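PDB 3MVG: ribosome inactivating type 1 protein from Iris hollandica, which belongs to the single-chain (type 1) family of plant ribosome-inactivating proteins. Local coordinates for residues G10-S15 with T181-D186; S32-P37 with T206-A211; Q77-F82 with T135-S140; E120-G125 with S151-I156. All coordinates share one frame; numbering follows the deposited sequence.

Overall arrangement
The four contacts join parts of one compact ribosome-inactivating fold. Along the chain, 10-15 (contact 1) and 32-37 (contact 2) come first and their partners 181-186 and 206-211 last, so both contacts tie the N-terminal part to regions more than 160 residues later. Contacts 3 and 4 fall within those spans. They touch each other through helices 126-138 and 146-164, where Thr135 and Leu136 pack on Ser151, Leu152 and Leu155; their centres are 18 Å apart. Contact 4 is buried, its centre about 10 Å from that of the chain, whereas the others sit about 20 Å out. Contacts 2 and 3 lie 37 Å apart between centres, on opposite sides of the chain's centre. Contacts 1 and 2 both touch the second subunit.

Contact 1: residues G10-S15 with T181-D186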
# COMPACT_ATOMS: atom_id res chain seq x y z
N GLY A 10 6.89 4.72 18.97
CA GLY A 10 6.17 5.77 18.27
C GLY A 10 5.88 5.49 16.81
O GLY A 10 5.49 6.40 16.08
N THR A 11 6.05 4.24 16.37
CA THR A 11 5.83 3.89 14.96
C THR A 11 4.43 4.25 14.47
O THR A 11 3.42 3.92 15.10
CB THR A 11 6.10 2.40 14.69
OG1 THR A 11 7.49 2.14 14.86
CG2 THR A 11 5.71 1.99 13.27
N THR A 12 4.41 4.91 13.31
CA THR A 12 3.18 5.20 12.59
C THR A 12 3.30 4.58 11.19
O THR A 12 4.38 4.12 10.80
CB THR A 12 2.98 6.72 12.45
OG1 THR A 12 4.08 7.26 11.72
CG2 THR A 12 2.88 7.40 13.82
N ARG A 13 2.19 4.56 10.44
CA ARG A 13 2.23 4.10 9.06
C ARG A 13 3.28 4.91 8.29
O ARG A 13 4.10 4.35 7.55
CB ARG A 13 0.86 4.23 8.39
CG ARG A 13 -0.25 3.48 9.10
CD ARG A 13 -1.60 3.67 8.38
NE ARG A 13 -2.73 3.72 9.31
CZ ARG A 13 -3.73 2.84 9.34
NH1 ARG A 13 -3.75 1.83 8.49
NH2 ARG A 13 -4.71 2.98 10.22
N ARG A 14 3.26 6.23 8.50
CA ARG A 14 4.15 7.15 7.82
C ARG A 14 5.62 6.91 8.17
O ARG A 14 6.47 6.90 7.28
CB ARG A 14 3.74 8.58 8.18
CG ARG A 14 4.22 9.68 7.25
CD ARG A 14 3.51 10.98 7.67
NE ARG A 14 3.69 12.09 6.74
CZ ARG A 14 4.55 13.09 6.91
NH1 ARG A 14 4.62 14.05 6.00
NH2 ARG A 14 5.34 13.13 7.97
N SER A 15 5.93 6.70 9.45
CA SER A 15 7.33 6.50 9.84
C SER A 15 7.90 5.19 9.30
O SER A 15 9.06 5.14 8.89
CB SER A 15 7.55 6.62 11.35
OG SER A 15 7.02 5.52 12.08
N THR A 181 -5.45 6.38 20.10
CA THR A 181 -4.45 6.68 21.13
C THR A 181 -4.71 5.83 22.38
O THR A 181 -5.83 5.87 22.92
CB THR A 181 -4.40 8.19 21.47
OG1 THR A 181 -4.34 8.94 20.26
CG2 THR A 181 -3.17 8.52 22.32
N PRO A 182 -3.72 5.04 22.83
CA PRO A 182 -2.40 4.83 22.21
C PRO A 182 -2.49 4.13 20.85
O PRO A 182 -3.48 3.45 20.57
CB PRO A 182 -1.68 3.92 23.20
CG PRO A 182 -2.77 3.23 23.94
CD PRO A 182 -3.86 4.24 24.06
N ILE A 183 -1.45 4.29 20.04
CA ILE A 183 -1.35 3.59 18.76
C ILE A 183 -1.42 2.09 19.02
O ILE A 183 -0.85 1.60 19.99
CB ILE A 183 -0.04 3.95 18.02
CG1 ILE A 183 -0.01 5.44 17.67
CG2 ILE A 183 0.15 3.10 16.76
CD1 ILE A 183 1.35 5.97 17.26
N ARG A 184 -2.18 1.38 18.20
CA ARG A 184 -2.24 -0.07 18.30
C ARG A 184 -1.52 -0.73 17.14
O ARG A 184 -1.51 -0.19 16.03
CB ARG A 184 -3.69 -0.56 18.39
CG ARG A 184 -4.42 -0.05 19.63
CD ARG A 184 -5.66 -0.86 19.95
NE ARG A 184 -6.76 -0.60 19.02
CZ ARG A 184 -7.70 0.32 19.21
NH1 ARG A 184 -8.66 0.49 18.31
NH2 ARG A 184 -7.68 1.09 20.30
N TYR A 185 -0.94 -1.89 17.40
CA TYR A 185 -0.17 -2.63 16.40
C TYR A 185 -0.69 -4.05 16.25
O TYR A 185 -0.46 -4.89 17.12
CB TYR A 185 1.31 -2.67 16.79
CG TYR A 185 1.91 -1.31 16.94
CD1 TYR A 185 2.15 -0.76 18.20
CD2 TYR A 185 2.21 -0.53 15.82
CE1 TYR A 185 2.68 0.51 18.34
CE2 TYR A 185 2.75 0.73 15.94
CZ TYR A 185 2.98 1.25 17.21
OH TYR A 185 3.51 2.50 17.35
N ASP A 186 -1.38 -4.32 15.15
CA ASP A 186 -1.95 -5.63 14.92
C ASP A 186 -0.99 -6.52 14.14
O ASP A 186 -0.07 -6.02 13.49
CB ASP A 186 -3.27 -5.51 14.15
CG ASP A 186 -4.34 -4.77 14.93
OD1 ASP A 186 -4.28 -4.72 16.18
OD2 ASP A 186 -5.27 -4.25 14.28
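Thr11 and Tyr185 meet through one hydrogen bond, just ahead of a capping box that starts helix 13-27. Tyr185 OH donates to Thr11 O at 2.7 Å; the hydroxyl lies in the carbonyl plane, on a lone pair, with a C=O...O angle of 123°. The same carbonyl oxygen sits at the ring's edge, 3.4 Å from Tyr185 CE2, so the phenol meets it rim-first. Thr11 CB is 3.7 Å from Tyr185 OH, while its own hydroxyl turns to Val8 O.

Ile183 adds aliphatic contacts: its CG1 is anti to the carbonyl carbon, and the terminal CD1 lies 3.6 Å from Thr11 O and 4.0 Å from Thr12 CG2.

Thr12 is the N-cap: its OG1 lies between the backbone N and the carbonyl carbon (chi1 61°), from where it accepts Ser15 N, and it also binds a glycerol. Tyr185 and Thr11 both pack on Ile176 and Ile126, and Arg184 forms a salt bridge with Asp35 of the second subunit, placing this surface contact beside the dimer interface. The box is completed in the reverse sense by Thr12 N, which donates to Ser15 OG at 2.9 Å.

Contact 2: residues S32-P37 with T206-A211; sequences SVHDIP and TEVQRA
The apolar part of the contact gathers on Val208. Its CG1, anti to the backbone N (chi1 168°), lies 4.2 Å from Val33 CG1 and 4.0 Å from His34 CD2. A further approach, Ile36 CD1 to Val208 CG1 at 4.4 Å, refers to one of two modelled conformers of the isoleucine and is correspondingly uncertain. Val33 CG1 also meets the aliphatic part of Gln209, 4.3 Å from its CG. The amide of Gln209 is engaged with other parts of the chain: NE2 donates to Leu248 O and Ser205 O, and OE1 accepts from Trp250 N.

Residues 32-37 form a beta-hairpin with a two-residue loop: a type I' turn from Val33 to Ile36 carries His34 and Asp35 at positive phi, and Val33 and Ile36 are a hydrogen-bonded pair, N to O in both directions. The hairpin leans on the C-terminal part of helix 201-210, with Val235 of helix 235-240 touching His34, Val208 and Ala211 alike.

The imidazole presents its edge to the helix, a close approach that puts the ring carbon His34 CD2 3.5 Å from Val208 O. Hydrogen bonding goes through one water, which lies in the ring plane 2.7 Å from His34 NE2; the same water is hydrogen-bonded to Val208 O at 2.9 Å and to Ala211 O at 2.9 Å. Asp35, in the turn, packs on Ile177 of the second subunit.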
# COMPACT_ATOMS: atom_id res chain seq x y z
N SER A 32 16.99 3.37 -13.21
CA SER A 32 15.56 3.12 -13.17
C SER A 32 15.21 2.28 -14.40
O SER A 32 15.64 2.61 -15.51
CB SER A 32 14.83 4.46 -13.25
OG SER A 32 13.42 4.32 -13.15
N VAL A 33 14.47 1.19 -14.20
CA VAL A 33 13.98 0.38 -15.32
C VAL A 33 12.46 0.29 -15.20
O VAL A 33 11.95 -0.24 -14.20
CB VAL A 33 14.62 -1.04 -15.35
CG1 VAL A 33 14.06 -1.85 -16.51
CG2 VAL A 33 16.15 -0.95 -15.47
N HIS A 34 11.75 0.82 -16.19
CA HIS A 34 10.28 0.91 -16.12
C HIS A 34 9.79 1.49 -14.80
O HIS A 34 8.81 1.02 -14.21
CB HIS A 34 9.62 -0.44 -16.39
CG HIS A 34 9.87 -0.96 -17.77
ND1 HIS A 34 9.24 -0.43 -18.88
CD2 HIS A 34 10.67 -1.96 -18.22
CE1 HIS A 34 9.64 -1.08 -19.95
NE2 HIS A 34 10.51 -2.01 -19.59
N ASP A 35 10.50 2.52 -14.33
CA ASP A 35 10.15 3.26 -13.11
C ASP A 35 10.29 2.45 -11.82
O ASP A 35 9.69 2.81 -10.80
CB ASP A 35 8.78 3.94 -13.23
CG ASP A 35 8.80 5.05 -14.25
OD1 ASP A 35 9.85 5.69 -14.43
OD2 ASP A 35 7.75 5.28 -14.89
N ILE A 36 11.08 1.38 -11.88
CA ILE A 36 11.46 0.61 -10.71
C ILE A 36 12.98 0.70 -10.57
O ILE A 36 13.71 0.54 -11.55
CB ILE A 36 11.02 -0.87 -10.82
CG1 ILE A 36 9.55 -0.97 -11.24
CG2 ILE A 36 11.27 -1.60 -9.50
CD1 ILE A 36 9.09 -2.39 -11.46
N PRO A 37 13.47 0.98 -9.35
CA PRO A 37 14.92 1.04 -9.15
C PRO A 37 15.62 -0.28 -9.43
O PRO A 37 15.15 -1.36 -9.03
CB PRO A 37 15.05 1.36 -7.66
CG PRO A 37 13.81 2.10 -7.33
CD PRO A 37 12.74 1.43 -8.15
N THR A 206 13.73 -10.15 -13.48
CA THR A 206 14.26 -10.49 -14.80
C THR A 206 13.25 -10.19 -15.91
O THR A 206 13.61 -9.57 -16.93
CB THR A 206 14.73 -11.95 -14.82
OG1 THR A 206 15.85 -12.06 -13.95
CG2 THR A 206 15.13 -12.39 -16.24
N GLU A 207 11.99 -10.57 -15.71
CA GLU A 207 10.97 -10.31 -16.72
C GLU A 207 10.80 -8.81 -16.97
O GLU A 207 10.62 -8.39 -18.12
CB GLU A 207 9.63 -10.96 -16.36
CG GLU A 207 9.64 -12.50 -16.41
CD GLU A 207 10.09 -13.07 -17.75
OE1 GLU A 207 9.66 -12.55 -18.80
OE2 GLU A 207 10.86 -14.05 -17.74
N VAL A 208 10.88 -8.00 -15.92
CA VAL A 208 10.81 -6.55 -16.12
C VAL A 208 11.96 -6.06 -17.01
O VAL A 208 11.75 -5.24 -17.91
CB VAL A 208 10.74 -5.79 -14.78
CG1 VAL A 208 10.97 -4.28 -14.98
CG2 VAL A 208 9.42 -6.04 -14.10
N GLN A 209 13.16 -6.58 -16.76
CA GLN A 209 14.35 -6.16 -17.52
C GLN A 209 14.36 -6.63 -18.97
O GLN A 209 14.94 -5.97 -19.83
CB GLN A 209 15.64 -6.54 -16.79
CG GLN A 209 15.89 -5.67 -15.57
CD GLN A 209 16.87 -6.29 -14.61
OE1 GLN A 209 18.08 -6.14 -14.76
NE2 GLN A 209 16.35 -6.98 -13.61
N ARG A 210 13.71 -7.76 -19.24
CA ARG A 210 13.69 -8.35 -20.59
C ARG A 210 12.43 -8.00 -21.38
O ARG A 210 12.30 -8.37 -22.55
CB ARG A 210 13.81 -9.87 -20.51
CG ARG A 210 15.07 -10.36 -19.84
CD ARG A 210 15.23 -11.85 -20.04
NE ARG A 210 15.53 -12.17 -21.44
CZ ARG A 210 15.96 -13.35 -21.88
NH1 ARG A 210 16.14 -14.36 -21.04
NH2 ARG A 210 16.21 -13.52 -23.17
N ALA A 211 11.49 -7.29 -20.75
CA ALA A 211 10.20 -7.01 -21.37
C ALA A 211 10.35 -6.19 -22.65
O ALA A 211 11.26 -5.36 -22.77
CB ALA A 211 9.29 -6.30 -20.40
O HOH W 1 12.25 -3.93 -20.46

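Contact 3: residues Q77-F82 with T135-S140; sequences QAQNRF and TLHNWS
Ala78 and His137 bring the two backbones within 5.0 Å, measured CA to CA. In 77-82 the chain reverses through a type I' turn from Ala78 to Arg81, with Gln79 and Asn80 at positive phi and with Ala78 and Arg81 bonded N to O in both directions. In 135-140 helix 126-138 runs out, Trp139 being the first residue to leave helical angles.

At the point of closest backbone approach, Ala78 CB abuts the helix carbonyls, 3.3 Å from Leu136 O and 4.1 Å from His137 O. The methyl therefore packs against backbone oxygen, and it also touches Ile62 of strand 61-67.

The turn belongs to the beta-hairpin of strands 72-78 and 81-84, part of the main mixed sheet of this ribosome-inactivating fold, so the contact joins the hairpin tip to the end of a helix. Gln79, at the first position of the tip, has the largest share of the hairpin's buried area. Its NE2 donates to His137 O at 2.9 Å in a fairly straight bond (166°); His137 O lies in the amide plane, but the donor stands 37° above the carbonyl plane.

The same side chain passes over the imidazole face, whose CG is anti to the backbone N of His137. Gln79 CG sits 3.9 Å from the His137 ring centroid, a CH-pi contact offset toward the rim, and its amide lies nearly parallel to the ring, 16° between the planes, with NE2 3.6 Å from His137 CE1. Rotation of the imidazole is probably restrained by His137 ND1, which donates to Asn138 OD1 at 3.0 Å with that oxygen in the ring plane. Ile62 and Arg60 also touch the histidine.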
# COMPACT_ATOMS: atom_id res chain seq x y z
N GLN A 77 24.88 -7.12 13.62
CA GLN A 77 25.65 -6.79 14.82
C GLN A 77 24.74 -6.68 16.03
O GLN A 77 23.65 -6.08 15.95
CB GLN A 77 26.40 -5.48 14.63
CG GLN A 77 27.39 -5.18 15.76
CD GLN A 77 28.00 -3.81 15.67
OE1 GLN A 77 29.21 -3.64 15.85
NE2 GLN A 77 27.18 -2.81 15.39
N ALA A 78 25.18 -7.24 17.15
CA ALA A 78 24.50 -7.12 18.43
C ALA A 78 25.54 -6.99 19.51
O ALA A 78 26.46 -7.80 19.58
CB ALA A 78 23.63 -8.33 18.69
N GLN A 79 25.41 -5.96 20.34
CA GLN A 79 26.32 -5.71 21.47
C GLN A 79 27.79 -5.84 21.07
O GLN A 79 28.56 -6.60 21.66
CB GLN A 79 25.99 -6.63 22.65
CG GLN A 79 24.59 -6.41 23.23
CD GLN A 79 24.41 -7.07 24.58
OE1 GLN A 79 25.17 -6.81 25.52
NE2 GLN A 79 23.41 -7.92 24.69
N ASN A 80 28.16 -5.10 20.03
CA ASN A 80 29.55 -4.99 19.58
C ASN A 80 30.21 -6.29 19.09
O ASN A 80 31.43 -6.46 19.18
CB ASN A 80 30.41 -4.30 20.65
CG ASN A 80 31.60 -3.56 20.06
OD1 ASN A 80 31.52 -3.03 18.95
ND2 ASN A 80 32.70 -3.53 20.80
N ARG A 81 29.39 -7.22 18.59
CA ARG A 81 29.90 -8.38 17.86
C ARG A 81 29.04 -8.62 16.63
O ARG A 81 27.81 -8.48 16.69
CB ARG A 81 29.92 -9.64 18.74
CG ARG A 81 30.73 -10.76 18.10
CD ARG A 81 30.78 -12.01 18.94
NE ARG A 81 31.80 -12.91 18.41
CZ ARG A 81 31.97 -14.18 18.76
NH1 ARG A 81 31.17 -14.76 19.66
NH2 ARG A 81 32.94 -14.89 18.19
N PHE A 82 29.69 -8.95 15.52
CA PHE A 82 28.98 -9.34 14.31
C PHE A 82 28.74 -10.84 14.26
O PHE A 82 29.55 -11.65 14.77
CB PHE A 82 29.72 -8.86 13.05
CG PHE A 82 29.50 -7.41 12.72
CD1 PHE A 82 30.31 -6.43 13.29
CD2 PHE A 82 28.50 -7.02 11.82
CE1 PHE A 82 30.12 -5.08 12.98
CE2 PHE A 82 28.32 -5.67 11.51
CZ PHE A 82 29.12 -4.70 12.09
N THR A 135 15.50 -10.16 20.76
CA THR A 135 16.03 -11.52 20.76
C THR A 135 17.44 -11.56 20.21
O THR A 135 18.34 -12.13 20.83
CB THR A 135 15.10 -12.47 19.99
OG1 THR A 135 13.81 -12.47 20.62
CG2 THR A 135 15.64 -13.89 20.00
N LEU A 136 17.67 -10.91 19.07
CA LEU A 136 19.00 -10.84 18.51
C LEU A 136 19.93 -10.02 19.39
O LEU A 136 21.10 -10.34 19.53
CB LEU A 136 18.97 -10.29 17.09
CG LEU A 136 18.27 -11.17 16.04
CD1 LEU A 136 18.54 -10.63 14.65
CD2 LEU A 136 18.71 -12.64 16.12
N HIS A 137 19.40 -8.96 20.00
CA HIS A 137 20.22 -8.13 20.89
C HIS A 137 20.82 -8.96 22.03
O HIS A 137 21.99 -8.80 22.37
CB HIS A 137 19.42 -6.97 21.47
CG HIS A 137 20.25 -6.02 22.28
ND1 HIS A 137 20.43 -6.16 23.64
CD2 HIS A 137 20.98 -4.95 21.90
CE1 HIS A 137 21.22 -5.19 24.07
NE2 HIS A 137 21.57 -4.45 23.04
N ASN A 138 20.01 -9.86 22.58
CA ASN A 138 20.38 -10.62 23.77
C ASN A 138 21.04 -11.96 23.52
O ASN A 138 21.70 -12.50 24.42
CB ASN A 138 19.16 -10.79 24.67
CG ASN A 138 18.62 -9.46 25.17
OD1 ASN A 138 19.34 -8.47 25.26
ND2 ASN A 138 17.33 -9.44 25.49
N TRP A 139 20.87 -12.53 22.33
CA TRP A 139 21.39 -13.87 22.05
C TRP A 139 22.90 -13.90 21.90
O TRP A 139 23.51 -13.01 21.31
CB TRP A 139 20.74 -14.44 20.79
CG TRP A 139 21.13 -15.88 20.45
CD1 TRP A 139 20.51 -17.02 20.86
CD2 TRP A 139 22.23 -16.30 19.62
NE1 TRP A 139 21.14 -18.12 20.34
CE2 TRP A 139 22.20 -17.71 19.58
CE3 TRP A 139 23.22 -15.62 18.89
CZ2 TRP A 139 23.12 -18.45 18.83
CZ3 TRP A 139 24.12 -16.35 18.15
CH2 TRP A 139 24.07 -17.76 18.13
N SER A 140 23.51 -14.95 22.45
CA SER A 140 24.91 -15.22 22.17
C SER A 140 25.15 -16.72 22.13
O SER A 140 24.50 -17.48 22.85
CB SER A 140 25.83 -14.54 23.19
OG SER A 140 25.57 -15.02 24.48

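Contact 4: residues E120-G125 with S151-I156; sequences ENIDLG and SLIVLI
Ile122 sends its two branches to two neighbouring residues of helix 146-164. Its CG2, anti to the backbone N, meets Val154 CG2 at 3.6 Å, the closest approach in the contact, and these two side chains cross obliquely. Its longer branch ends against Ile153: Ile122 CD1 is 3.9 Å from Ile153 CG2 and 4.0 Å from Ile153 CD1, so that one methyl touches both methyls of Ile153. Here the side chains cross at about a right angle.

Leu124 comes to the CA and CG1 of Val154. Its chi1 of -61° sets CG beside the backbone N, anti to the carbonyl carbon. The CD2 methyl of Leu124 lies 4.0 Å from Val154 CA and 4.2 Å from Val154 CG1, bearing on the helix backbone as well as on the side chain. Val154 is thus touched by Ile122 at CG2 and by Leu124 at CG1 and CA, while Asp123 O lies 4.2 Å from Val154 CG2.

Extended backbone angles from Ile122 to Leu124 account for the pattern: the flanking residues reach the helix, whereas the CB of Asp123 points away from it and the carboxylate forms a salt bridge with Arg189. Leu124 is additionally bonded through its backbone to Phe188. Beyond Ile153, Leu111 and Gln112 of helix 108-115 pack on the same side chain.

All four hydrophobic residues are buried. The extended run Ile122-Leu124 leads into Gly125, the N-cap of helix 126-138, and packs through aliphatic branches against helix 146-164, the longest helix in this ribosome-inactivating protein fold.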
# COMPACT_ATOMS: atom_id res chain seq x y z
N GLU A 120 4.71 -19.17 7.50
CA GLU A 120 3.24 -19.08 7.49
C GLU A 120 2.67 -19.07 8.90
O GLU A 120 1.54 -18.64 9.11
CB GLU A 120 2.61 -20.24 6.70
CG GLU A 120 2.68 -20.10 5.20
CD GLU A 120 2.13 -21.30 4.45
OE1 GLU A 120 1.03 -21.79 4.80
OE2 GLU A 120 2.80 -21.76 3.50
N ASN A 121 3.47 -19.53 9.87
CA ASN A 121 3.03 -19.64 11.26
C ASN A 121 3.70 -18.64 12.22
O ASN A 121 3.64 -18.80 13.44
CB ASN A 121 3.20 -21.08 11.75
CG ASN A 121 2.47 -22.08 10.87
OD1 ASN A 121 1.32 -21.87 10.48
ND2 ASN A 121 3.14 -23.18 10.54
N ILE A 122 4.32 -17.61 11.65
CA ILE A 122 5.05 -16.61 12.42
C ILE A 122 4.41 -15.23 12.24
O ILE A 122 4.34 -14.71 11.13
CB ILE A 122 6.55 -16.58 12.02
CG1 ILE A 122 7.22 -17.90 12.42
CG2 ILE A 122 7.26 -15.36 12.63
CD1 ILE A 122 8.63 -18.09 11.88
N ASP A 123 3.93 -14.66 13.34
CA ASP A 123 3.29 -13.34 13.33
C ASP A 123 4.24 -12.26 12.84
O ASP A 123 5.41 -12.24 13.22
CB ASP A 123 2.81 -12.92 14.73
CG ASP A 123 1.57 -13.66 15.20
OD1 ASP A 123 0.88 -14.30 14.39
OD2 ASP A 123 1.27 -13.56 16.40
N LEU A 124 3.72 -11.37 12.00
CA LEU A 124 4.44 -10.19 11.54
C LEU A 124 3.68 -8.94 11.93
O LEU A 124 2.46 -8.86 11.80
CB LEU A 124 4.60 -10.23 10.02
CG LEU A 124 5.40 -11.41 9.45
CD1 LEU A 124 5.42 -11.32 7.94
CD2 LEU A 124 6.83 -11.46 9.99
N GLY A 125 4.43 -7.94 12.39
CA GLY A 125 3.87 -6.67 12.84
C GLY A 125 4.93 -5.96 13.64
O GLY A 125 6.06 -6.46 13.75
N SER A 151 13.94 -15.04 14.54
CA SER A 151 13.99 -13.58 14.54
C SER A 151 14.41 -13.02 13.19
O SER A 151 13.87 -12.01 12.73
CB SER A 151 14.91 -13.07 15.65
OG SER A 151 14.40 -13.47 16.91
N LEU A 152 15.34 -13.70 12.52
CA LEU A 152 15.74 -13.31 11.18
C LEU A 152 14.62 -13.47 10.16
O LEU A 152 14.48 -12.66 9.26
CB LEU A 152 17.00 -14.05 10.74
CG LEU A 152 18.30 -13.56 11.38
CD1 LEU A 152 19.43 -14.54 11.11
CD2 LEU A 152 18.68 -12.15 10.92
N ILE A 153 13.79 -14.50 10.31
CA ILE A 153 12.62 -14.65 9.45
C ILE A 153 11.73 -13.41 9.54
O ILE A 153 11.26 -12.89 8.52
CB ILE A 153 11.83 -15.93 9.80
CG1 ILE A 153 12.61 -17.16 9.35
CG2 ILE A 153 10.45 -15.91 9.16
CD1 ILE A 153 12.08 -18.48 9.89
N VAL A 154 11.49 -12.94 10.76
CA VAL A 154 10.68 -11.75 10.99
C VAL A 154 11.35 -10.51 10.38
O VAL A 154 10.73 -9.77 9.61
CB VAL A 154 10.42 -11.53 12.51
CG1 VAL A 154 9.72 -10.19 12.77
CG2 VAL A 154 9.57 -12.67 13.08
N LEU A 155 12.62 -10.31 10.69
CA LEU A 155 13.32 -9.09 10.24
C LEU A 155 13.55 -9.05 8.73
O LEU A 155 13.38 -8.00 8.12
CB LEU A 155 14.64 -8.92 10.99
CG LEU A 155 14.45 -8.70 12.50
CD1 LEU A 155 15.79 -8.62 13.21
CD2 LEU A 155 13.57 -7.49 12.82
N ILE A 156 13.92 -10.18 8.14
CA ILE A 156 14.08 -10.25 6.69
C ILE A 156 12.78 -9.87 5.99
O ILE A 156 12.78 -9.08 5.04
CB ILE A 156 14.60 -11.63 6.25
CG1 ILE A 156 16.07 -11.78 6.67
CG2 ILE A 156 14.42 -11.81 4.74
CD1 ILE A 156 16.59 -13.21 6.64